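Local coordinates for protein TBC1 domain family member 22A (Homo sapiens, PDB 2QFZ) that probably acts as a GTPase-activating protein for Rab-family GTPases through the TBC domain that makes up this fragment, at residues P113-E118 with I150-T155; I121-V126 with V174-V179; R132-W137 with W193-L198; E257-C262 with L312-W317. All blocks are in the same frame, centred on the assembly; numbering follows the deposited sequence.

Followed from the N terminus, the chain makes three crossing closures and then a separate fourth. Contact 1 brings the loop after helix 102-111 onto the start of helix 150-162, contact 2 joins the beginning of helix 124-140 to the loop before helix 181-200, and contact 3 packs helix 124-140 on helix 181-200. Their segments alternate along the chain, so each pair crosses and none nests. Contact 1 touches contact 2 through Met115 and Ile121, and contact 3 through Val154 on Met195 and Leu134. Contact 4 opens later, folding the loop before helix 319-335 back onto the start of helix 260-270; its Leu260 reaches Thr155 and Pro117 of contact 1.

Contact 1. Residues P113-E118 with I150-T155; sequences PRMSPE and INDLVT
Sulfur and methyl contacts of Met115 make up most of the direct meeting between the loop 113-118 and the helical segment 150-155. With CG in the crowded position between the backbone N and the carbonyl carbon (chi1 81°) and the chain bent at its last torsion, Met115 reaches tip to tip toward the helix. Asn151 ND2 gives a weak but nearly straight hydrogen bond to Met115 SD (3.3 Å, 166° at the hydrogen), while Asn151 OD1 takes its own bond from the backbone N of Gly149, so both ends of the amide are engaged. The methyl CE of Met115 lies among oxygens, 3.1 Å from Asn151 O and 3.5 Å from Thr155 OG1. A purely apolar touch comes from Pro117, which follows a cis peptide bond and sets CD 3.9 Å from Thr155 CG2.

The polar link runs through water. One molecule donates to Ser116 O and to Asp152 OD1 (2.8 Å) and accepts from Thr155 OG1 (2.7 Å). A second accepts from Ser116 N and donates to Asp152 OD1 (2.5 Å), so OD1 is gripped by two waters. OD2 of the same carboxylate forms a salt bridge with Arg256 and accepts from Asn252, which should stabilise the ionised form of this buried acid.

Arg114 rests against Gln148, two residues before Ile150; the surrounding sequences match the IxxDxxR and YxQ motifs, consistent with the arginine and glutamine dual-finger site of TBC-domain Rab-GAPs.

Contact 2. Residues I121-V126 with V174-V179; sequences ILQPKV and VDVSGV
Gln123, the N-cap residue of helix 124-140, carries the joint between residues 121-126 and 174-179. Its CG stands beside the backbone N, anti to the carbonyl carbon, and the chain beyond is extended, so the amide arrives alongside the facing backbone and bonds to it at both ends. OE1 accepts from Val176 N through an in-plane lone pair (2.9 Å, 172° at the hydrogen). NE2 donates to Val174 O, also on a lone pair, at 2.8 Å and with the acceptor close to the amide plane; the same nitrogen has a weak bond to Ala119 O. Spanning Asp175 of the facing segment in this way fixes the flip of the amide. Asp175 OD1 also comes within 3.1 Å of Gln123 OE1, but two acceptors meet there, with the carboxylate turned 84° to the amide. That oxygen is engaged instead by Ser177 N in an Asx turn.

Val176, the second largest contributor, starts a type I turn that ends at Val179. Its CG2 presses against CG2 of Val126 at 3.4 Å, tighter than usual carbon contact, the two side chains crossing obliquely, with Gln123 OE1 close by Val176 CB.

Val126 and Val174 both lean on Leu120 of helix 118-121, and Val176 rests on Leu184 of helix 181-200; the loop between helices 150-162 and 181-200 is thus held between the start of helix 124-140, helix 118-121 and helix 181-200.

Contact 3. Residues R132-W137 with W193-L198; sequences RILFIW and WCMSKL
Met195 and Trp137 cross obliquely where helices 124-140 and 181-200 pass each other. The Met195 chain leaves its helix with CG anti to the backbone N and bends at the thioether (chi3 62°), which carries the terminal methyl to the indole: CE lies 3.7 Å from Trp137 CD1 and close to CG of the same ring. Ile133, one turn earlier than Trp137, also lays its CG2 against Met195 CE at 3.9 Å, again in an oblique crossing. Leu134 adds a looser touch of CD2 to Met195 SD, its side-chain end coming nearer than its first bond would suggest.

Both segments are regular helix inside the all-helical TBC domain. Their axes stay 11.3 Å apart at closest approach and cross at -48°, a spacing wide enough for the methionine and the indole to lie between the backbones. Val154 of helix 150-162 packs on Met195, and Ile150 on Trp137, so that third helix shares the core.

The indole of Trp137, with CG anti to the backbone N (chi1 -169°), turns its pyrrole edge to Ser196. There Ser196 OG lies near the ring plane, 3.5 Å from Trp137 CD1, while its hydrogen bond goes to Tyr192 O one turn back in its own helix. Trp137 NE1 instead donates to a water at 3.1 Å, and this water donates in turn to Ser196 O (2.8 Å), bridging the buried indole N-H to the opposing helix backbone. Beyond the contact, the ring of His141 stacks with that of Trp137.

Contact 4. Residues E257-C262 with L312-W317; sequences EVPLRC and LPTAHW
Two flat groups, the Trp317 indole and the Arg261 guanidinium, fasten the type I turn Thr314-Trp317 to the N-terminal end of helix 260-270. The methyl CG2 of Thr314 sits over the centre of one indole face, 3.9 Å above its plane, His316 CD2 lies at the edge, and the ring of Trp292 also meets the indole with nearly parallel planes. Pro259 CB covers one face of the guanidinium, off toward its rim, while the carbonyl oxygens of Ala315 and Trp317 approach it at the edge.

Pro259 is the N-cap of this helix. Arg261, extended from CG to NE, grips Trp317 O side-on with two nitrogens: NE at 3.0 Å, nearly along the C=O axis, and NH2 at 2.8 Å on a lone pair. NH2 also donates to Ala315 O at 2.9 Å, from above that carbonyl's plane. Three bonds thus hold the guanidinium against the turn. Beside them Cys262 SG packs on Trp317 CB (3.9 Å).

At the other end a water donates to both Glu257 O and Leu312 O. The hydroxyl of Thr314, in the crowded rotamer (chi1 59°), donates from OG1 to a lone pair of Glu257 O at 2.6 Å.

Contact 1. Residues P113-E118 with I150-T155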
loop_
_atom_site.group_PDB
_atom_site.type_symbol
_atom_site.label_atom_id
_atom_site.label_comp_id
_atom_site.label_asym_id
_atom_site.label_seq_id
_atom_site.Cartn_x
_atom_site.Cartn_y
_atom_site.Cartn_z
ATOM N N PRO A 113 12.743 -6.568 11.838
ATOM C CA PRO A 113 13.093 -8.001 11.937
ATOM C C PRO A 113 11.966 -9.024 12.034
ATOM O O PRO A 113 12.166 -10.157 11.616
ATOM C CB PRO A 113 13.971 -8.044 13.178
ATOM C CG PRO A 113 14.715 -6.749 13.097
ATOM C CD PRO A 113 13.615 -5.771 12.719
ATOM N N ARG A 114 10.802 -8.642 12.540
ATOM C CA ARG A 114 9.692 -9.586 12.730
ATOM C C ARG A 114 8.495 -9.307 11.817
ATOM O O ARG A 114 7.394 -9.825 12.067
ATOM C CB ARG A 114 9.172 -9.572 14.189
ATOM C CG ARG A 114 10.122 -9.062 15.307
ATOM C CD ARG A 114 9.310 -8.453 16.489
ATOM N NE ARG A 114 8.287 -7.529 15.990
ATOM C CZ ARG A 114 7.441 -6.822 16.744
ATOM N NH1 ARG A 114 6.538 -6.033 16.130
ATOM N NH2 ARG A 114 7.490 -6.878 18.086
ATOM N N MET A 115 8.676 -8.489 10.779
ATOM C CA MET A 115 7.559 -8.178 9.878
ATOM C C MET A 115 7.474 -9.217 8.741
ATOM O O MET A 115 8.358 -10.053 8.572
ATOM C CB MET A 115 7.650 -6.726 9.351
ATOM C CG MET A 115 8.586 -6.511 8.199
ATOM S SD MET A 115 8.878 -4.764 7.852
ATOM C CE MET A 115 7.660 -4.482 6.557
ATOM N N SER A 116 6.383 -9.154 7.984
ATOM C CA SER A 116 6.109 -10.087 6.902
ATOM C C SER A 116 6.405 -9.405 5.554
ATOM O O SER A 116 6.321 -8.176 5.460
ATOM C CB SER A 116 4.642 -10.558 7.006
ATOM O OG SER A 116 4.073 -10.822 5.733
ATOM N N PRO A 117 6.759 -10.185 4.505
ATOM C CA PRO A 117 7.015 -11.632 4.453
ATOM C C PRO A 117 8.423 -12.000 4.916
ATOM O O PRO A 117 9.398 -11.348 4.528
ATOM C CB PRO A 117 6.812 -11.962 2.969
ATOM C CG PRO A 117 6.265 -10.663 2.344
ATOM C CD PRO A 117 6.837 -9.604 3.156
ATOM N N GLU A 118 8.514 -13.037 5.744
ATOM C CA GLU A 118 9.741 -13.364 6.491
ATOM C C GLU A 118 10.943 -13.799 5.617
ATOM O O GLU A 118 12.086 -13.485 5.933
ATOM C CB GLU A 118 9.446 -14.448 7.542
ATOM N N ILE A 150 3.630 1.989 9.062
ATOM C CA ILE A 150 4.339 2.584 7.921
ATOM C C ILE A 150 5.418 1.635 7.364
ATOM O O ILE A 150 5.679 1.653 6.178
ATOM C CB ILE A 150 4.995 3.926 8.231
ATOM C CG1 ILE A 150 3.970 4.944 8.675
ATOM C CG2 ILE A 150 5.737 4.488 6.979
ATOM C CD1 ILE A 150 4.579 6.314 8.870
ATOM N N ASN A 151 6.020 0.801 8.207
ATOM C CA ASN A 151 7.005 -0.194 7.744
ATOM C C ASN A 151 6.471 -1.135 6.654
ATOM O O ASN A 151 7.200 -1.491 5.735
ATOM C CB ASN A 151 7.565 -1.001 8.962
ATOM C CG ASN A 151 6.499 -1.800 9.686
ATOM O OD1 ASN A 151 5.549 -1.242 10.226
ATOM N ND2 ASN A 151 6.643 -3.123 9.679
ATOM N N ASP A 152 5.194 -1.528 6.754
ATOM C CA ASP A 152 4.528 -2.352 5.715
ATOM C C ASP A 152 4.408 -1.634 4.347
ATOM O O ASP A 152 4.506 -2.256 3.268
ATOM C CB ASP A 152 3.096 -2.736 6.150
ATOM C CG ASP A 152 3.015 -4.066 6.913
ATOM O OD1 ASP A 152 3.954 -4.904 6.833
ATOM O OD2 ASP A 152 1.960 -4.282 7.573
ATOM N N LEU A 153 4.184 -0.343 4.378
ATOM C CA LEU A 153 4.017 0.391 3.127
ATOM C C LEU A 153 5.305 0.441 2.282
ATOM O O LEU A 153 5.246 0.757 1.094
ATOM C CB LEU A 153 3.442 1.786 3.393
ATOM C CG LEU A 153 2.221 1.823 4.310
ATOM C CD1 LEU A 153 1.739 3.224 4.439
ATOM C CD2 LEU A 153 1.106 0.940 3.889
ATOM N N VAL A 154 6.457 0.091 2.873
ATOM C CA VAL A 154 7.717 -0.015 2.124
ATOM C C VAL A 154 7.685 -1.217 1.167
ATOM O O VAL A 154 8.190 -1.146 0.061
ATOM C CB VAL A 154 8.967 -0.188 3.076
ATOM C CG1 VAL A 154 10.282 -0.352 2.248
ATOM C CG2 VAL A 154 9.098 0.971 4.059
ATOM N N THR A 155 7.103 -2.327 1.620
ATOM C CA THR A 155 7.258 -3.639 0.938
ATOM C C THR A 155 6.753 -3.717 -0.517
ATOM O O THR A 155 7.433 -4.267 -1.363
ATOM C CB THR A 155 6.628 -4.783 1.802
ATOM O OG1 THR A 155 7.079 -4.633 3.155
ATOM C CG2 THR A 155 6.977 -6.178 1.269
HETATM O O HOH W 1 5.165 -5.919 4.482
HETATM O O HOH W 2 4.486 -6.655 8.588
#

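Contact 2. Residues I121-V126 with V174-V179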
loop_
_atom_site.group_PDB
_atom_site.type_symbol
_atom_site.label_atom_id
_atom_site.label_comp_id
_atom_site.label_asym_id
_atom_site.label_seq_id
_atom_site.Cartn_x
_atom_site.Cartn_y
_atom_site.Cartn_z
ATOM N N ILE A 121 12.484 -10.415 4.340
ATOM C CA ILE A 121 12.996 -9.579 5.425
ATOM C C ILE A 121 14.224 -10.178 6.080
ATOM O O ILE A 121 15.130 -9.450 6.500
ATOM C CB ILE A 121 11.915 -9.337 6.556
ATOM C CG1 ILE A 121 10.684 -8.612 6.010
ATOM C CG2 ILE A 121 12.496 -8.513 7.704
ATOM C CD1 ILE A 121 10.968 -7.184 5.557
ATOM N N LEU A 122 14.260 -11.502 6.183
ATOM C CA LEU A 122 15.374 -12.170 6.834
ATOM C C LEU A 122 16.666 -12.073 6.007
ATOM O O LEU A 122 17.746 -12.268 6.551
ATOM C CB LEU A 122 15.028 -13.631 7.134
ATOM C CG LEU A 122 14.027 -13.816 8.283
ATOM C CD1 LEU A 122 13.591 -15.273 8.374
ATOM C CD2 LEU A 122 14.636 -13.324 9.610
ATOM N N GLN A 123 16.557 -11.769 4.708
ATOM C CA GLN A 123 17.748 -11.473 3.901
ATOM C C GLN A 123 18.377 -10.196 4.465
ATOM O O GLN A 123 17.717 -9.171 4.517
ATOM C CB GLN A 123 17.402 -11.340 2.426
ATOM C CG GLN A 123 16.876 -12.650 1.806
ATOM C CD GLN A 123 16.508 -12.517 0.338
ATOM O OE1 GLN A 123 17.194 -11.841 -0.422
ATOM N NE2 GLN A 123 15.423 -13.174 -0.072
ATOM N N PRO A 124 19.661 -10.260 4.905
ATOM C CA PRO A 124 20.215 -9.218 5.812
ATOM C C PRO A 124 20.391 -7.829 5.173
ATOM O O PRO A 124 20.445 -6.795 5.887
ATOM C CB PRO A 124 21.593 -9.784 6.218
ATOM C CG PRO A 124 21.620 -11.236 5.699
ATOM C CD PRO A 124 20.687 -11.255 4.527
ATOM N N LYS A 125 20.489 -7.814 3.848
ATOM C CA LYS A 125 20.568 -6.562 3.102
ATOM C C LYS A 125 19.178 -5.895 3.012
ATOM O O LYS A 125 19.095 -4.678 2.883
ATOM C CB LYS A 125 21.144 -6.804 1.716
ATOM C CG LYS A 125 22.401 -7.702 1.704
ATOM N N VAL A 126 18.107 -6.684 3.077
ATOM C CA VAL A 126 16.741 -6.147 2.987
ATOM C C VAL A 126 16.410 -5.415 4.294
ATOM O O VAL A 126 15.836 -4.310 4.282
ATOM C CB VAL A 126 15.662 -7.230 2.681
ATOM C CG1 VAL A 126 14.284 -6.591 2.580
ATOM C CG2 VAL A 126 15.974 -8.028 1.352
ATOM N N VAL A 174 11.679 -14.279 -4.196
ATOM C CA VAL A 174 12.452 -13.021 -4.329
ATOM C C VAL A 174 13.784 -13.033 -3.540
ATOM O O VAL A 174 13.817 -12.780 -2.323
ATOM C CB VAL A 174 11.600 -11.758 -3.970
ATOM C CG1 VAL A 174 12.478 -10.489 -3.914
ATOM C CG2 VAL A 174 10.452 -11.580 -4.989
ATOM N N ASP A 175 14.875 -13.330 -4.255
ATOM C CA ASP A 175 16.211 -13.262 -3.684
ATOM C C ASP A 175 16.919 -11.983 -4.153
ATOM O O ASP A 175 17.000 -11.715 -5.337
ATOM C CB ASP A 175 17.019 -14.499 -4.072
ATOM C CG ASP A 175 18.353 -14.611 -3.308
ATOM O OD1 ASP A 175 18.619 -13.806 -2.383
ATOM O OD2 ASP A 175 19.145 -15.521 -3.640
ATOM N N VAL A 176 17.426 -11.217 -3.194
ATOM C CA VAL A 176 18.144 -9.971 -3.425
ATOM C C VAL A 176 19.656 -10.215 -3.684
ATOM O O VAL A 176 20.357 -9.314 -4.118
ATOM C CB VAL A 176 17.977 -9.020 -2.156
ATOM C CG1 VAL A 176 18.755 -7.714 -2.299
ATOM C CG2 VAL A 176 16.500 -8.731 -1.886
ATOM N N SER A 177 20.151 -11.428 -3.414
ATOM C CA SER A 177 21.621 -11.677 -3.357
ATOM C C SER A 177 22.417 -11.332 -4.636
ATOM O O SER A 177 23.574 -10.906 -4.548
ATOM C CB SER A 177 21.926 -13.127 -2.899
ATOM O OG SER A 177 21.441 -14.082 -3.834
ATOM N N GLY A 178 21.802 -11.487 -5.807
ATOM C CA GLY A 178 22.486 -11.219 -7.091
ATOM C C GLY A 178 22.542 -9.769 -7.581
ATOM O O GLY A 178 23.300 -9.456 -8.503
ATOM N N VAL A 179 21.749 -8.882 -6.968
ATOM C CA VAL A 179 21.613 -7.506 -7.443
ATOM C C VAL A 179 22.887 -6.709 -7.093
ATOM O O VAL A 179 23.265 -6.657 -5.936
ATOM C CB VAL A 179 20.358 -6.804 -6.836
ATOM C CG1 VAL A 179 20.199 -5.380 -7.381
ATOM C CG2 VAL A 179 19.087 -7.636 -7.087
#

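Contact 3. Residues R132-W137 with W193-L198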
loop_
_atom_site.group_PDB
_atom_site.type_symbol
_atom_site.label_atom_id
_atom_site.label_comp_id
_atom_site.label_asym_id
_atom_site.label_seq_id
_atom_site.Cartn_x
_atom_site.Cartn_y
_atom_site.Cartn_z
ATOM N N ARG A 132 16.753 1.892 7.048
ATOM C CA ARG A 132 17.290 3.160 6.605
ATOM C C ARG A 132 16.242 4.031 5.944
ATOM O O ARG A 132 16.161 5.238 6.224
ATOM C CB ARG A 132 18.469 2.926 5.663
ATOM C CG ARG A 132 19.282 4.164 5.446
ATOM C CD ARG A 132 20.634 3.834 4.916
ATOM N NE ARG A 132 20.563 2.812 3.878
ATOM C CZ ARG A 132 21.597 2.159 3.377
ATOM N NH1 ARG A 132 22.851 2.425 3.792
ATOM N NH2 ARG A 132 21.383 1.254 2.417
ATOM N N ILE A 133 15.440 3.456 5.044
ATOM C CA ILE A 133 14.303 4.215 4.423
ATOM C C ILE A 133 13.361 4.769 5.501
ATOM O O ILE A 133 12.976 5.950 5.478
ATOM C CB ILE A 133 13.466 3.326 3.446
ATOM C CG1 ILE A 133 14.232 3.051 2.151
ATOM C CG2 ILE A 133 12.095 3.995 3.090
ATOM C CD1 ILE A 133 13.595 1.928 1.281
ATOM N N LEU A 134 12.998 3.901 6.453
ATOM C CA LEU A 134 12.035 4.243 7.503
ATOM C C LEU A 134 12.626 5.267 8.497
ATOM O O LEU A 134 11.986 6.258 8.846
ATOM C CB LEU A 134 11.525 2.945 8.205
ATOM C CG LEU A 134 10.558 2.106 7.362
ATOM C CD1 LEU A 134 10.370 0.722 7.929
ATOM C CD2 LEU A 134 9.237 2.856 7.233
ATOM N N PHE A 135 13.882 5.091 8.868
ATOM C CA PHE A 135 14.585 6.081 9.715
ATOM C C PHE A 135 14.699 7.481 9.047
ATOM O O PHE A 135 14.434 8.527 9.691
ATOM C CB PHE A 135 15.973 5.532 10.120
ATOM C CG PHE A 135 16.738 6.423 11.064
ATOM C CD1 PHE A 135 16.567 6.314 12.425
ATOM C CD2 PHE A 135 17.634 7.358 10.587
ATOM C CE1 PHE A 135 17.259 7.156 13.309
ATOM C CE2 PHE A 135 18.330 8.205 11.470
ATOM C CZ PHE A 135 18.138 8.090 12.828
ATOM N N ILE A 136 15.065 7.518 7.767
ATOM C CA ILE A 136 15.150 8.811 7.042
ATOM C C ILE A 136 13.771 9.480 6.894
ATOM O O ILE A 136 13.615 10.687 7.145
ATOM C CB ILE A 136 15.858 8.643 5.666
ATOM C CG1 ILE A 136 17.374 8.457 5.873
ATOM C CG2 ILE A 136 15.624 9.838 4.732
ATOM C CD1 ILE A 136 18.115 8.061 4.587
ATOM N N TRP A 137 12.758 8.705 6.504
ATOM C CA TRP A 137 11.385 9.239 6.439
ATOM C C TRP A 137 10.946 9.896 7.782
ATOM O O TRP A 137 10.389 10.997 7.802
ATOM C CB TRP A 137 10.383 8.154 6.004
ATOM C CG TRP A 137 9.103 8.775 5.695
ATOM C CD1 TRP A 137 8.694 9.234 4.486
ATOM C CD2 TRP A 137 8.057 9.063 6.615
ATOM N NE1 TRP A 137 7.429 9.790 4.594
ATOM C CE2 TRP A 137 7.022 9.696 5.892
ATOM C CE3 TRP A 137 7.868 8.811 7.993
ATOM C CZ2 TRP A 137 5.834 10.109 6.491
ATOM C CZ3 TRP A 137 6.684 9.262 8.588
ATOM C CH2 TRP A 137 5.693 9.884 7.834
ATOM N N TRP A 193 11.095 7.519 -2.443
ATOM C CA TRP A 193 10.324 8.623 -3.019
ATOM C C TRP A 193 8.877 8.249 -3.298
ATOM O O TRP A 193 7.978 9.049 -3.091
ATOM C CB TRP A 193 10.999 9.195 -4.278
ATOM C CG TRP A 193 12.276 9.941 -3.991
ATOM C CD1 TRP A 193 13.529 9.586 -4.390
ATOM C CD2 TRP A 193 12.431 11.149 -3.219
ATOM N NE1 TRP A 193 14.435 10.494 -3.967
ATOM C CE2 TRP A 193 13.797 11.460 -3.224
ATOM C CE3 TRP A 193 11.543 11.997 -2.537
ATOM C CZ2 TRP A 193 14.324 12.598 -2.559
ATOM C CZ3 TRP A 193 12.061 13.141 -1.881
ATOM C CH2 TRP A 193 13.436 13.422 -1.903
ATOM N N CYS A 194 8.655 7.034 -3.758
ATOM C CA CYS A 194 7.307 6.555 -4.079
ATOM C C CYS A 194 6.475 6.305 -2.829
ATOM O O CYS A 194 5.326 6.731 -2.777
ATOM C CB CYS A 194 7.386 5.337 -5.006
ATOM S SG CYS A 194 7.849 5.828 -6.714
ATOM N N MET A 195 7.074 5.692 -1.815
ATOM C CA MET A 195 6.476 5.627 -0.473
ATOM C C MET A 195 6.163 7.008 0.099
ATOM O O MET A 195 5.066 7.221 0.600
ATOM C CB MET A 195 7.364 4.844 0.494
ATOM C CG MET A 195 6.686 4.389 1.771
ATOM S SD MET A 195 7.826 4.028 3.153
ATOM C CE MET A 195 8.584 5.681 3.409
ATOM N N SER A 196 7.094 7.959 -0.014
ATOM C CA SER A 196 6.831 9.333 0.416
ATOM C C SER A 196 5.612 9.960 -0.240
ATOM O O SER A 196 4.850 10.645 0.410
ATOM C CB SER A 196 8.052 10.252 0.212
ATOM O OG SER A 196 9.089 9.859 1.074
ATOM N N LYS A 197 5.436 9.705 -1.518
ATOM C CA LYS A 197 4.326 10.209 -2.286
ATOM C C LYS A 197 2.972 9.602 -1.809
ATOM O O LYS A 197 1.985 10.315 -1.592
ATOM C CB LYS A 197 4.593 9.898 -3.770
ATOM C CG LYS A 197 4.258 10.986 -4.714
ATOM C CD LYS A 197 5.448 11.905 -4.948
ATOM C CE LYS A 197 5.059 13.135 -5.786
ATOM N NZ LYS A 197 6.069 14.265 -5.655
ATOM N N LEU A 198 2.933 8.283 -1.673
ATOM C CA LEU A 198 1.823 7.605 -1.002
ATOM C C LEU A 198 1.493 8.267 0.356
ATOM O O LEU A 198 0.360 8.602 0.619
ATOM C CB LEU A 198 2.179 6.144 -0.798
ATOM C CG LEU A 198 1.088 5.185 -0.270
ATOM C CD1 LEU A 198 1.570 3.711 -0.334
ATOM C CD2 LEU A 198 0.699 5.493 1.178
HETATM O O HOH W 3 5.794 11.732 2.869
#

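Contact 4. Residues E257-C262 with L312-W317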
loop_
_atom_site.group_PDB
_atom_site.type_symbol
_atom_site.label_atom_id
_atom_site.label_comp_id
_atom_site.label_asym_id
_atom_site.label_seq_id
_atom_site.Cartn_x
_atom_site.Cartn_y
_atom_site.Cartn_z
ATOM N N GLU A 257 -4.210 -8.005 6.106
ATOM C CA GLU A 257 -5.424 -8.805 5.931
ATOM C C GLU A 257 -5.370 -9.661 4.673
ATOM O O GLU A 257 -6.106 -10.627 4.572
ATOM C CB GLU A 257 -6.692 -7.949 5.903
ATOM C CG GLU A 257 -6.655 -6.705 6.759
ATOM C CD GLU A 257 -6.293 -6.980 8.205
ATOM O OE1 GLU A 257 -6.670 -8.061 8.733
ATOM O OE2 GLU A 257 -5.627 -6.108 8.817
ATOM N N VAL A 258 -4.490 -9.325 3.737
ATOM C CA VAL A 258 -4.377 -10.063 2.472
ATOM C C VAL A 258 -2.916 -10.307 2.116
ATOM O O VAL A 258 -2.001 -9.592 2.615
ATOM C CB VAL A 258 -5.043 -9.321 1.311
ATOM C CG1 VAL A 258 -6.533 -9.110 1.563
ATOM C CG2 VAL A 258 -4.294 -7.984 1.022
ATOM N N PRO A 259 -2.664 -11.338 1.288
ATOM C CA PRO A 259 -1.294 -11.608 0.876
ATOM C C PRO A 259 -0.661 -10.455 0.019
ATOM O O PRO A 259 -1.363 -9.697 -0.628
ATOM C CB PRO A 259 -1.424 -12.895 0.045
ATOM C CG PRO A 259 -2.772 -13.434 0.308
ATOM C CD PRO A 259 -3.622 -12.347 0.784
ATOM N N LEU A 260 0.659 -10.362 0.026
ATOM C CA LEU A 260 1.380 -9.274 -0.656
ATOM C C LEU A 260 1.083 -9.168 -2.133
ATOM O O LEU A 260 0.975 -8.072 -2.674
ATOM C CB LEU A 260 2.902 -9.403 -0.420
ATOM C CG LEU A 260 3.782 -8.278 -1.033
ATOM C CD1 LEU A 260 3.325 -6.846 -0.550
ATOM C CD2 LEU A 260 5.262 -8.528 -0.740
ATOM N N ARG A 261 0.957 -10.311 -2.801
ATOM C CA ARG A 261 0.610 -10.333 -4.189
ATOM C C ARG A 261 -0.739 -9.663 -4.406
ATOM O O ARG A 261 -0.981 -9.022 -5.445
ATOM C CB ARG A 261 0.582 -11.775 -4.692
ATOM C CG ARG A 261 -0.447 -12.694 -3.942
ATOM C CD ARG A 261 -0.594 -14.056 -4.580
ATOM N NE ARG A 261 -1.652 -14.824 -3.901
ATOM C CZ ARG A 261 -1.476 -15.440 -2.744
ATOM N NH1 ARG A 261 -0.310 -15.434 -2.156
ATOM N NH2 ARG A 261 -2.463 -16.103 -2.178
ATOM N N CYS A 262 -1.637 -9.797 -3.430
ATOM C CA CYS A 262 -2.910 -9.094 -3.517
ATOM C C CYS A 262 -2.773 -7.572 -3.318
ATOM O O CYS A 262 -3.470 -6.797 -3.962
ATOM C CB CYS A 262 -3.901 -9.697 -2.509
ATOM S SG CYS A 262 -4.307 -11.389 -2.954
ATOM N N LEU A 312 -9.230 -12.695 8.462
ATOM C CA LEU A 312 -10.115 -13.126 7.395
ATOM C C LEU A 312 -9.390 -14.156 6.502
ATOM O O LEU A 312 -8.176 -14.043 6.302
ATOM C CB LEU A 312 -10.652 -11.932 6.605
ATOM C CG LEU A 312 -11.705 -11.096 7.388
ATOM C CD1 LEU A 312 -11.997 -9.813 6.662
ATOM C CD2 LEU A 312 -13.005 -11.843 7.638
ATOM N N PRO A 313 -10.113 -15.190 6.024
ATOM C CA PRO A 313 -9.442 -16.279 5.295
ATOM C C PRO A 313 -9.093 -15.904 3.831
ATOM O O PRO A 313 -9.881 -16.106 2.917
ATOM C CB PRO A 313 -10.475 -17.438 5.367
ATOM C CG PRO A 313 -11.646 -16.905 6.146
ATOM C CD PRO A 313 -11.563 -15.430 6.111
ATOM N N THR A 314 -7.920 -15.324 3.648
ATOM C CA THR A 314 -7.508 -14.789 2.352
ATOM C C THR A 314 -6.158 -15.358 1.875
ATOM O O THR A 314 -5.629 -14.928 0.856
ATOM C CB THR A 314 -7.336 -13.258 2.438
ATOM O OG1 THR A 314 -6.349 -12.955 3.437
ATOM C CG2 THR A 314 -8.635 -12.591 2.746
ATOM N N ALA A 315 -5.607 -16.336 2.583
ATOM C CA ALA A 315 -4.297 -16.902 2.196
ATOM C C ALA A 315 -4.324 -17.512 0.771
ATOM O O ALA A 315 -3.310 -17.600 0.095
ATOM C CB ALA A 315 -3.862 -17.915 3.215
ATOM N N HIS A 316 -5.500 -17.895 0.304
ATOM C CA HIS A 316 -5.633 -18.520 -1.002
ATOM C C HIS A 316 -6.054 -17.522 -2.081
ATOM O O HIS A 316 -6.295 -17.907 -3.224
ATOM C CB HIS A 316 -6.645 -19.660 -0.927
ATOM C CG HIS A 316 -8.030 -19.214 -0.581
ATOM N ND1 HIS A 316 -8.446 -19.029 0.715
ATOM C CD2 HIS A 316 -9.086 -18.892 -1.364
ATOM C CE1 HIS A 316 -9.705 -18.624 0.719
ATOM N NE2 HIS A 316 -10.119 -18.538 -0.528
ATOM N N TRP A 317 -6.159 -16.246 -1.730
ATOM C CA TRP A 317 -6.704 -15.260 -2.652
ATOM C C TRP A 317 -5.790 -15.005 -3.861
ATOM O O TRP A 317 -4.592 -15.039 -3.740
ATOM C CB TRP A 317 -7.035 -13.946 -1.922
ATOM C CG TRP A 317 -8.431 -13.899 -1.435
ATOM C CD1 TRP A 317 -9.229 -14.966 -1.095
ATOM C CD2 TRP A 317 -9.217 -12.726 -1.224
ATOM N NE1 TRP A 317 -10.447 -14.524 -0.700
ATOM C CE2 TRP A 317 -10.476 -13.152 -0.765
ATOM C CE3 TRP A 317 -8.964 -11.354 -1.337
ATOM C CZ2 TRP A 317 -11.492 -12.258 -0.450
ATOM C CZ3 TRP A 317 -9.998 -10.463 -1.041
ATOM C CH2 TRP A 317 -11.225 -10.911 -0.597
HETATM O O HOH W 4 -6.381 -12.298 7.036
#